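PDB 4XCA: oxidase/hydroxylase from Streptomyces hygroscopicus subsp. hygroscopicus, which probably acts as a 2-oxoglutarate- and metal-dependent oxygenase that carries out an oxidative cyclization in orthosomycin biosynthesis. Local coordinates for residues L99-G104 / D251-F256; Y155-H160 / F184-D189; A138-S143 / L218-G223. All coordinates share one frame; numbering follows the deposited sequence.

Interaction 1: L99-G104 / D251-F256; sequences LYLHGG and DVEEDF. With NI (nickel (II) ion), chain E; AKG (2-oxoglutaric acid), chain F.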
loop_
_atom_site.group_PDB
_atom_site.type_symbol
_atom_site.label_atom_id
_atom_site.label_comp_id
_atom_site.label_asym_id
_atom_site.label_seq_id
_atom_site.Cartn_x
_atom_site.Cartn_y
_atom_site.Cartn_z
ATOM N N LEU A 99 3.151 29.791 -11.879
ATOM C CA LEU A 99 3.666 28.889 -10.871
ATOM C C LEU A 99 3.809 27.524 -11.520
ATOM O O LEU A 99 2.820 26.883 -11.857
ATOM C CB LEU A 99 2.744 28.822 -9.648
ATOM C CG LEU A 99 3.202 27.993 -8.439
ATOM C CD1 LEU A 99 4.508 28.508 -7.846
ATOM C CD2 LEU A 99 2.135 28.032 -7.394
ATOM N N TYR A 100 5.045 27.085 -11.715
ATOM C CA TYR A 100 5.275 25.838 -12.412
ATOM C C TYR A 100 4.922 24.646 -11.523
ATOM O O TYR A 100 4.724 24.795 -10.314
ATOM C CB TYR A 100 6.718 25.782 -12.888
ATOM C CG TYR A 100 7.037 26.879 -13.880
ATOM C CD1 TYR A 100 6.111 27.253 -14.851
ATOM C CD2 TYR A 100 8.250 27.561 -13.838
ATOM C CE1 TYR A 100 6.396 28.255 -15.771
ATOM C CE2 TYR A 100 8.535 28.577 -14.752
ATOM C CZ TYR A 100 7.607 28.913 -15.711
ATOM O OH TYR A 100 7.888 29.913 -16.619
ATOM N N LEU A 101 4.815 23.474 -12.135
ATOM C CA LEU A 101 4.388 22.280 -11.420
ATOM C C LEU A 101 5.358 21.862 -10.327
ATOM O O LEU A 101 6.573 21.856 -10.523
ATOM C CB LEU A 101 4.197 21.126 -12.391
ATOM C CG LEU A 101 3.061 21.223 -13.408
ATOM C CD1 LEU A 101 2.993 19.931 -14.184
ATOM C CD2 LEU A 101 1.710 21.551 -12.738
ATOM N N HIS A 102 4.803 21.538 -9.167
ATOM C CA HIS A 102 5.566 21.006 -8.046
ATOM C C HIS A 102 4.702 19.968 -7.331
ATOM O O HIS A 102 3.490 19.943 -7.505
ATOM C CB HIS A 102 5.998 22.122 -7.090
ATOM C CG HIS A 102 4.870 22.982 -6.616
ATOM N ND1 HIS A 102 4.223 23.885 -7.436
ATOM C CD2 HIS A 102 4.262 23.068 -5.408
ATOM C CE1 HIS A 102 3.267 24.491 -6.754
ATOM N NE2 HIS A 102 3.270 24.014 -5.520
ATOM N N GLY A 103 5.323 19.109 -6.536
ATOM C CA GLY A 103 4.601 18.034 -5.892
ATOM C C GLY A 103 4.675 16.781 -6.741
ATOM O O GLY A 103 5.539 16.675 -7.615
ATOM N N GLY A 104 3.781 15.826 -6.497
ATOM C CA GLY A 104 3.812 14.599 -7.275
ATOM C C GLY A 104 4.463 13.490 -6.477
ATOM O O GLY A 104 5.556 13.666 -5.915
ATOM N N ASP A 251 12.178 16.634 -7.568
ATOM C CA ASP A 251 12.151 17.305 -8.866
ATOM C C ASP A 251 10.909 18.204 -8.979
ATOM O O ASP A 251 9.783 17.770 -8.721
ATOM C CB ASP A 251 12.167 16.287 -10.021
ATOM C CG ASP A 251 13.519 15.611 -10.219
ATOM O OD1 ASP A 251 14.527 16.019 -9.591
ATOM O OD2 ASP A 251 13.575 14.660 -11.028
ATOM N N VAL A 252 11.123 19.464 -9.338
ATOM C CA VAL A 252 10.035 20.382 -9.623
ATOM C C VAL A 252 10.393 21.076 -10.939
ATOM O O VAL A 252 11.569 21.127 -11.300
ATOM C CB VAL A 252 9.828 21.412 -8.497
ATOM C CG1 VAL A 252 9.425 20.730 -7.192
ATOM C CG2 VAL A 252 11.093 22.232 -8.290
ATOM N N GLU A 253 9.404 21.608 -11.656
ATOM C CA GLU A 253 9.683 22.184 -12.976
ATOM C C GLU A 253 10.630 23.390 -12.917
ATOM O O GLU A 253 11.399 23.616 -13.847
ATOM C CB GLU A 253 8.389 22.575 -13.680
ATOM C CG GLU A 253 7.780 21.439 -14.504
ATOM C CD GLU A 253 6.511 21.872 -15.227
ATOM O OE1 GLU A 253 5.824 22.789 -14.718
ATOM O OE2 GLU A 253 6.216 21.313 -16.306
ATOM N N GLU A 254 10.587 24.147 -11.824
ATOM C CA GLU A 254 11.513 25.268 -11.641
ATOM C C GLU A 254 12.989 24.869 -11.748
ATOM O O GLU A 254 13.834 25.707 -12.056
ATOM C CB GLU A 254 11.273 25.943 -10.289
ATOM C CG GLU A 254 10.089 26.891 -10.284
ATOM C CD GLU A 254 9.927 27.621 -8.960
ATOM O OE1 GLU A 254 10.907 27.687 -8.181
ATOM O OE2 GLU A 254 8.814 28.128 -8.699
ATOM N N ASP A 255 13.305 23.602 -11.501
ATOM C CA ASP A 255 14.695 23.151 -11.576
ATOM C C ASP A 255 15.247 23.207 -12.999
ATOM O O ASP A 255 16.465 23.303 -13.170
ATOM C CB ASP A 255 14.855 21.719 -11.046
ATOM C CG ASP A 255 14.559 21.596 -9.567
ATOM O OD1 ASP A 255 14.752 22.583 -8.825
ATOM O OD2 ASP A 255 14.130 20.500 -9.139
ATOM N N PHE A 256 14.372 23.130 -14.009
ATOM C CA PHE A 256 14.833 23.094 -15.402
ATOM C C PHE A 256 14.032 23.976 -16.381
ATOM O O PHE A 256 14.515 24.286 -17.470
ATOM C CB PHE A 256 14.865 21.640 -15.920
ATOM C CG PHE A 256 13.545 20.907 -15.833
ATOM C CD1 PHE A 256 12.663 20.896 -16.913
ATOM C CD2 PHE A 256 13.206 20.189 -14.690
ATOM C CE1 PHE A 256 11.460 20.212 -16.847
ATOM C CE2 PHE A 256 12.001 19.509 -14.612
ATOM C CZ PHE A 256 11.126 19.511 -15.696
HETATM NI NI NI E . 1.590 24.330 -4.107
HETATM C C1 AKG F . 1.292 27.200 -3.379
HETATM O O1 AKG F . 2.122 26.315 -3.061
HETATM O O2 AKG F . 1.357 28.337 -2.861
HETATM C C2 AKG F . 0.211 26.902 -4.386
HETATM O O5 AKG F . -0.002 25.758 -4.733
HETATM C C3 AKG F . -0.585 28.057 -4.943
HETATM C C4 AKG F . -1.821 27.541 -5.633
HETATM C C5 AKG F . -2.535 28.716 -6.266
HETATM O O3 AKG F . -3.704 28.568 -6.700
HETATM O O4 AKG F . -1.968 29.842 -6.384
HETATM O O HOH W 1 7.225 28.891 -10.608
HETATM O O HOH W 2 6.786 26.150 -8.635
HETATM O O HOH W 3 8.208 24.167 -9.852
HETATM O O HOH W 4 8.205 17.498 -6.686
HETATM O O HOH W 5 2.545 23.115 -3.013
HETATM O O HOH W 6 0.166 23.875 -2.662
#
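Leu101 and Glu253 hold each other through a pair of hydrogen bonds that joins the edge strand 99-102 to the C-terminal tail. The amide N of Leu101 gives its hydrogen to Glu253 OE1 at 2.9 Å, meeting the carboxylate on its anti side and 29° out of its plane. In return Glu253 N donates to Leu101 O at 3.1 Å. The two side chains run side by side in the same direction, and the carboxylate rests against Leu101 CB. Next to this pair, Val252 CG1 packs on His102 CB at 3.7 Å, while Glu254 crosses Tyr100 at about a right angle, its CG near the ring edge at CD2. Two waters connect Glu254 OE2 to the N and O of Tyr100, and a third links Leu101 O with Glu254 N.

Farther out, Ser178 and the amide of Leu179 also bind the Glu253 carboxylate, which fixes its rotation, and Arg210 takes the Tyr100 hydroxyl. His102 ND1 donates to Tyr100 O at 3.1 Å, in the plane of the imidazole. With CG between the backbone N and carbonyl carbon (chi1 53°), the ring turns from the tail and presents NE2 to nickel at 2.2 Å. The Tyr100 carbonyl is a second-shell acceptor that probably fixes the rotation of the His102 ring. O1 and O5 of 2-oxoglutarate chelate the metal and two waters complete its shell; Glu202, an iron(II) ligand of this protein, does not bind the nickel here. His102 and His206 are the two histidines of the facial triad characteristic of double-stranded beta-helix oxygenases.

Interaction 2: Y155-H160 / F184-D189; sequences YVQGSH and FPTLSD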
loop_
_atom_site.group_PDB
_atom_site.type_symbol
_atom_site.label_atom_id
_atom_site.label_comp_id
_atom_site.label_asym_id
_atom_site.label_seq_id
_atom_site.Cartn_x
_atom_site.Cartn_y
_atom_site.Cartn_z
ATOM N N TYR A 155 -3.618 20.964 -12.192
ATOM C CA TYR A 155 -3.069 19.778 -11.543
ATOM C C TYR A 155 -3.037 18.608 -12.525
ATOM O O TYR A 155 -3.820 18.561 -13.475
ATOM C CB TYR A 155 -3.905 19.404 -10.320
ATOM C CG TYR A 155 -5.299 18.940 -10.714
ATOM C CD1 TYR A 155 -6.284 19.856 -11.083
ATOM C CD2 TYR A 155 -5.622 17.585 -10.748
ATOM C CE1 TYR A 155 -7.536 19.441 -11.465
ATOM C CE2 TYR A 155 -6.887 17.161 -11.130
ATOM C CZ TYR A 155 -7.834 18.092 -11.484
ATOM O OH TYR A 155 -9.089 17.674 -11.860
ATOM N N VAL A 156 -2.126 17.672 -12.282
ATOM C CA VAL A 156 -2.005 16.460 -13.075
ATOM C C VAL A 156 -2.851 15.367 -12.420
ATOM O O VAL A 156 -2.622 14.984 -11.270
ATOM C CB VAL A 156 -0.530 16.010 -13.200
ATOM C CG1 VAL A 156 -0.420 14.724 -14.000
ATOM C CG2 VAL A 156 0.298 17.098 -13.849
ATOM N N GLN A 157 -3.854 14.905 -13.151
ATOM C CA GLN A 157 -4.798 13.908 -12.661
ATOM C C GLN A 157 -4.118 12.692 -12.055
ATOM O O GLN A 157 -3.240 12.092 -12.677
ATOM C CB GLN A 157 -5.704 13.452 -13.799
ATOM C CG GLN A 157 -6.659 14.509 -14.274
ATOM C CD GLN A 157 -7.484 14.061 -15.468
ATOM O OE1 GLN A 157 -7.788 12.873 -15.632
ATOM N NE2 GLN A 157 -7.858 15.016 -16.306
ATOM N N GLY A 158 -4.530 12.332 -10.842
ATOM C CA GLY A 158 -4.044 11.128 -10.193
ATOM C C GLY A 158 -2.577 11.149 -9.786
ATOM O O GLY A 158 -2.033 10.126 -9.364
ATOM N N SER A 159 -1.930 12.306 -9.919
ATOM C CA SER A 159 -0.508 12.425 -9.629
ATOM C C SER A 159 -0.187 12.290 -8.131
ATOM O O SER A 159 0.958 12.049 -7.761
ATOM C CB SER A 159 0.034 13.758 -10.159
ATOM O OG SER A 159 -0.616 14.852 -9.538
ATOM N N HIS A 160 -1.189 12.434 -7.275
ATOM C CA HIS A 160 -0.968 12.246 -5.842
ATOM C C HIS A 160 -0.752 10.792 -5.489
ATOM O O HIS A 160 -0.235 10.499 -4.408
ATOM C CB HIS A 160 -2.125 12.809 -5.009
ATOM C CG HIS A 160 -3.450 12.165 -5.276
ATOM N ND1 HIS A 160 -3.953 11.988 -6.547
ATOM C CD2 HIS A 160 -4.391 11.685 -4.427
ATOM C CE1 HIS A 160 -5.144 11.414 -6.472
ATOM N NE2 HIS A 160 -5.431 11.218 -5.197
ATOM N N PHE A 184 -0.694 19.039 -21.236
ATOM C CA PHE A 184 -0.403 17.645 -20.941
ATOM C C PHE A 184 -1.746 16.932 -20.961
ATOM O O PHE A 184 -2.748 17.529 -20.586
ATOM C CB PHE A 184 0.305 17.507 -19.599
ATOM C CG PHE A 184 0.858 16.135 -19.332
ATOM C CD1 PHE A 184 0.184 15.247 -18.502
ATOM C CD2 PHE A 184 2.057 15.733 -19.904
ATOM C CE1 PHE A 184 0.702 13.980 -18.242
ATOM C CE2 PHE A 184 2.581 14.463 -19.652
ATOM C CZ PHE A 184 1.903 13.584 -18.813
ATOM N N PRO A 185 -1.787 15.675 -21.437
ATOM C CA PRO A 185 -3.117 15.093 -21.672
ATOM C C PRO A 185 -3.980 14.996 -20.417
ATOM O O PRO A 185 -5.197 14.941 -20.545
ATOM C CB PRO A 185 -2.799 13.696 -22.235
ATOM C CG PRO A 185 -1.459 13.851 -22.880
ATOM C CD PRO A 185 -0.707 14.828 -21.986
ATOM N N THR A 186 -3.385 14.985 -19.228
ATOM C CA THR A 186 -4.203 14.897 -18.019
ATOM C C THR A 186 -4.063 16.117 -17.090
ATOM O O THR A 186 -4.417 16.057 -15.920
ATOM C CB THR A 186 -3.885 13.615 -17.238
ATOM O OG1 THR A 186 -2.491 13.580 -16.915
ATOM C CG2 THR A 186 -4.256 12.374 -18.073
ATOM N N LEU A 187 -3.583 17.234 -17.624
ATOM C CA LEU A 187 -3.527 18.483 -16.863
ATOM C C LEU A 187 -4.858 19.237 -16.922
ATOM O O LEU A 187 -5.317 19.598 -17.995
ATOM C CB LEU A 187 -2.410 19.372 -17.387
ATOM C CG LEU A 187 -2.169 20.671 -16.632
ATOM C CD1 LEU A 187 -1.383 20.423 -15.348
ATOM C CD2 LEU A 187 -1.449 21.655 -17.535
ATOM N N SER A 188 -5.465 19.474 -15.763
ATOM C CA SER A 188 -6.794 20.049 -15.690
ATOM C C SER A 188 -6.780 21.318 -14.858
ATOM O O SER A 188 -5.915 21.503 -14.012
ATOM C CB SER A 188 -7.789 19.054 -15.087
ATOM O OG SER A 188 -7.590 17.755 -15.613
ATOM N N ASP A 189 -7.756 22.180 -15.100
ATOM C CA ASP A 189 -7.865 23.429 -14.367
ATOM C C ASP A 189 -8.970 23.364 -13.334
ATOM O O ASP A 189 -9.932 22.617 -13.492
ATOM C CB ASP A 189 -8.114 24.588 -15.321
ATOM C CG ASP A 189 -6.925 24.860 -16.211
ATOM O OD1 ASP A 189 -5.883 25.274 -15.666
ATOM O OD2 ASP A 189 -7.026 24.661 -17.445
HETATM O O HOH W 7 -1.871 11.767 -15.078
#
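Tyr155 and Ser188 form a hydrogen-bonded antiparallel pair, with Tyr155 N to Ser188 O and Ser188 N to Tyr155 O both at 3.0 Å. The Tyr155 ring lies alongside its partner because CG sits between the backbone N and carbonyl carbon (chi1 67°); CE1 and CZ pack against Ser188 CB. A CA-H...O contact from Leu187 to Tyr155 O adds to the backbone bonds.

Val156 faces Leu187 in the following non-hydrogen-bonded pair, on the sheet face turned from Tyr155. Its two methyls divide the work: CG2 meets Leu187 CD1 at 4.0 Å, whereas CG1 lies near Thr186 OG1 and, more distantly, the Phe184 ring.

At Gln157 the strand has ended, yet its N still donates to Thr186 O at 3.1 Å. From there the extended side chain runs over this same carbonyl to Ser188, where NE2 donates to OG at 2.8 Å, with the hydroxyl oxygen only 11° out of the amide plane. A water between Gln157 O and Thr186 OG1 makes a further bridge. Gly158, at positive phi, then allows the type II turn from Val156 to Ser159. Ser159 closes it twice on Val156 O, through its N and through OG at 2.7 Å, and a type I turn from Phe184 to Leu187 leads into the opposing strand.

Strand 187-189 is the outermost of its four-stranded sheet within the chain, next to 153-156, which pairs in turn with 206-208. Tyr10, on helix 6-15 of a second subunit, packs on Val156 and Ser159, and Phe17 of strand 17-20 meets Tyr155 edge-to-face.

Interaction 3: A138-S143 / L218-G223; sequences ALVYLS and LLTAFG. With AKG (2-oxoglutaric acid), chain F.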
loop_
_atom_site.group_PDB
_atom_site.type_symbol
_atom_site.label_atom_id
_atom_site.label_comp_id
_atom_site.label_asym_id
_atom_site.label_seq_id
_atom_site.Cartn_x
_atom_site.Cartn_y
_atom_site.Cartn_z
ATOM N N ALA A 138 -4.790 24.205 3.009
ATOM C CA ALA A 138 -6.082 24.816 2.776
ATOM C C ALA A 138 -5.854 26.185 2.145
ATOM O O ALA A 138 -5.348 27.096 2.800
ATOM C CB ALA A 138 -6.873 24.935 4.073
ATOM N N LEU A 139 -6.196 26.298 0.866
ATOM C CA LEU A 139 -6.077 27.536 0.115
ATOM C C LEU A 139 -7.388 28.294 0.175
ATOM O O LEU A 139 -8.420 27.809 -0.298
ATOM C CB LEU A 139 -5.709 27.271 -1.349
ATOM C CG LEU A 139 -4.494 26.390 -1.650
ATOM C CD1 LEU A 139 -4.383 26.154 -3.153
ATOM C CD2 LEU A 139 -3.218 27.022 -1.115
ATOM N N VAL A 140 -7.339 29.488 0.757
ATOM C CA VAL A 140 -8.506 30.350 0.862
ATOM C C VAL A 140 -8.410 31.446 -0.177
ATOM O O VAL A 140 -7.654 32.410 -0.007
ATOM C CB VAL A 140 -8.609 30.965 2.246
ATOM C CG1 VAL A 140 -9.876 31.774 2.370
ATOM C CG2 VAL A 140 -8.531 29.874 3.290
ATOM N N TYR A 141 -9.162 31.290 -1.263
ATOM C CA TYR A 141 -9.123 32.251 -2.346
ATOM C C TYR A 141 -9.837 33.541 -1.956
ATOM O O TYR A 141 -10.868 33.518 -1.283
ATOM C CB TYR A 141 -9.715 31.640 -3.621
ATOM C CG TYR A 141 -8.774 30.629 -4.215
ATOM C CD1 TYR A 141 -8.853 29.296 -3.860
ATOM C CD2 TYR A 141 -7.758 31.022 -5.070
ATOM C CE1 TYR A 141 -7.972 28.373 -4.367
ATOM C CE2 TYR A 141 -6.877 30.110 -5.590
ATOM C CZ TYR A 141 -6.990 28.783 -5.235
ATOM O OH TYR A 141 -6.121 27.862 -5.747
ATOM N N LEU A 142 -9.246 34.664 -2.353
ATOM C CA LEU A 142 -9.771 35.973 -2.021
ATOM C C LEU A 142 -10.152 36.705 -3.293
ATOM O O LEU A 142 -10.607 37.837 -3.245
ATOM C CB LEU A 142 -8.753 36.784 -1.206
ATOM C CG LEU A 142 -8.223 36.050 0.038
ATOM C CD1 LEU A 142 -7.224 36.898 0.830
ATOM C CD2 LEU A 142 -9.350 35.561 0.939
ATOM N N SER A 143 -9.971 36.061 -4.434
ATOM C CA SER A 143 -10.464 36.614 -5.690
ATOM C C SER A 143 -11.010 35.503 -6.585
ATOM O O SER A 143 -10.707 34.319 -6.379
ATOM C CB SER A 143 -9.370 37.413 -6.413
ATOM O OG SER A 143 -8.153 36.703 -6.492
ATOM N N LEU A 218 -5.510 36.836 -5.605
ATOM C CA LEU A 218 -5.215 36.801 -4.160
ATOM C C LEU A 218 -5.662 35.561 -3.394
ATOM O O LEU A 218 -6.803 35.114 -3.518
ATOM C CB LEU A 218 -5.841 38.017 -3.462
ATOM C CG LEU A 218 -5.166 39.380 -3.631
ATOM C CD1 LEU A 218 -6.128 40.534 -3.297
ATOM C CD2 LEU A 218 -3.931 39.449 -2.765
ATOM N N LEU A 219 -4.778 35.045 -2.547
ATOM C CA LEU A 219 -5.158 33.974 -1.638
ATOM C C LEU A 219 -4.330 33.947 -0.348
ATOM O O LEU A 219 -3.270 34.563 -0.241
ATOM C CB LEU A 219 -5.078 32.607 -2.352
ATOM C CG LEU A 219 -3.762 32.007 -2.885
ATOM C CD1 LEU A 219 -2.730 31.734 -1.809
ATOM C CD2 LEU A 219 -4.048 30.694 -3.590
ATOM N N THR A 220 -4.837 33.209 0.626
ATOM C CA THR A 220 -4.091 32.869 1.816
ATOM C C THR A 220 -4.012 31.343 1.872
ATOM O O THR A 220 -4.984 30.650 1.563
ATOM C CB THR A 220 -4.747 33.432 3.094
ATOM O OG1 THR A 220 -6.141 33.103 3.086
ATOM C CG2 THR A 220 -4.597 34.932 3.144
ATOM N N ALA A 221 -2.842 30.834 2.242
ATOM C CA ALA A 221 -2.579 29.401 2.275
ATOM C C ALA A 221 -2.162 28.971 3.668
ATOM O O ALA A 221 -1.294 29.592 4.281
ATOM C CB ALA A 221 -1.495 29.031 1.275
ATOM N N PHE A 222 -2.780 27.907 4.161
ATOM C CA PHE A 222 -2.430 27.371 5.464
ATOM C C PHE A 222 -2.106 25.897 5.323
ATOM O O PHE A 222 -2.927 25.126 4.842
ATOM C CB PHE A 222 -3.568 27.612 6.465
ATOM C CG PHE A 222 -3.937 29.054 6.588
ATOM C CD1 PHE A 222 -3.308 29.866 7.535
ATOM C CD2 PHE A 222 -4.859 29.619 5.715
ATOM C CE1 PHE A 222 -3.623 31.208 7.635
ATOM C CE2 PHE A 222 -5.172 30.958 5.796
ATOM C CZ PHE A 222 -4.558 31.763 6.770
ATOM N N GLY A 223 -0.892 25.526 5.722
ATOM C CA GLY A 223 -0.441 24.154 5.639
ATOM C C GLY A 223 -0.510 23.513 7.006
ATOM O O GLY A 223 -0.146 24.116 7.999
HETATM C C1 AKG F . 1.292 27.200 -3.379
HETATM O O1 AKG F . 2.122 26.315 -3.061
HETATM O O2 AKG F . 1.357 28.337 -2.861
HETATM C C2 AKG F . 0.211 26.902 -4.386
HETATM O O5 AKG F . -0.002 25.758 -4.733
HETATM C C3 AKG F . -0.585 28.057 -4.943
HETATM C C4 AKG F . -1.821 27.541 -5.633
HETATM C C5 AKG F . -2.535 28.716 -6.266
HETATM O O3 AKG F . -3.704 28.568 -6.700
HETATM O O4 AKG F . -1.968 29.842 -6.384
#
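Two central strands of the six-stranded antiparallel sheet, 136-141 and 217-226, meet here to form part of the 2-oxoglutarate pocket of the double-stranded beta-helix. Ala138 with Phe222 and Val140 with Thr220 are hydrogen-bonded pairs, with Val140 N to Thr220 O at 2.7 Å. Beyond the strand end Leu142 N donates to Leu218 O at 2.7 Å, and Ser143 OG accepts from Leu218 N at 2.8 Å.

Leu139, Tyr141, Leu219 and Ala221 share the face turned to the cosubstrate. Tyr141 and Leu219 lie side by side, Tyr141 CE2 to Leu219 CD2 at 3.5 Å, and Leu139 CD2 touches Ala221 CB while its CD1 reaches AKG C4 at 3.8 Å. The phenol OH of Tyr141 donates to AKG O3 at 2.7 Å. A phenylalanine in place of Tyr141 would probably keep the packing on Leu219 but leave this carboxylate oxygen without its phenol donor. On the other face, helices 60-67 and 69-79 pack against Phe222.

Tyr89 and Arg217 also hydrogen-bond the cosubstrate. Leu139 thus packs on the carbon chain, while Leu219 CD2 lies by O4 of the same carboxylate that Tyr141 binds, a setting suited to holding 2-oxoglutarate by both its apolar and its charged parts.

Overall arrangement
Followed from the N terminus, the chain first reaches 99-104, whose partner 251-256 lies close to the C terminus, so interaction 1 closes the longest of the three loops. Within it, 138-143 returns to 218-223 in interaction 3, and inside that loop 155-160 meets 184-189 in interaction 2; the three are nested without crossing. Interaction 2 lies within the four-stranded sheet, interaction 1 joins its outer strand 99-102 to the C-terminal loop, and the two touch where Leu101 packs on Val156 and Leu187. Interaction 3 ties the six-stranded sheet together on the other side of the chain's centre, its own centre about 20 Å from that of interaction 1. Bound 2-oxoglutarate lies between, touched by both.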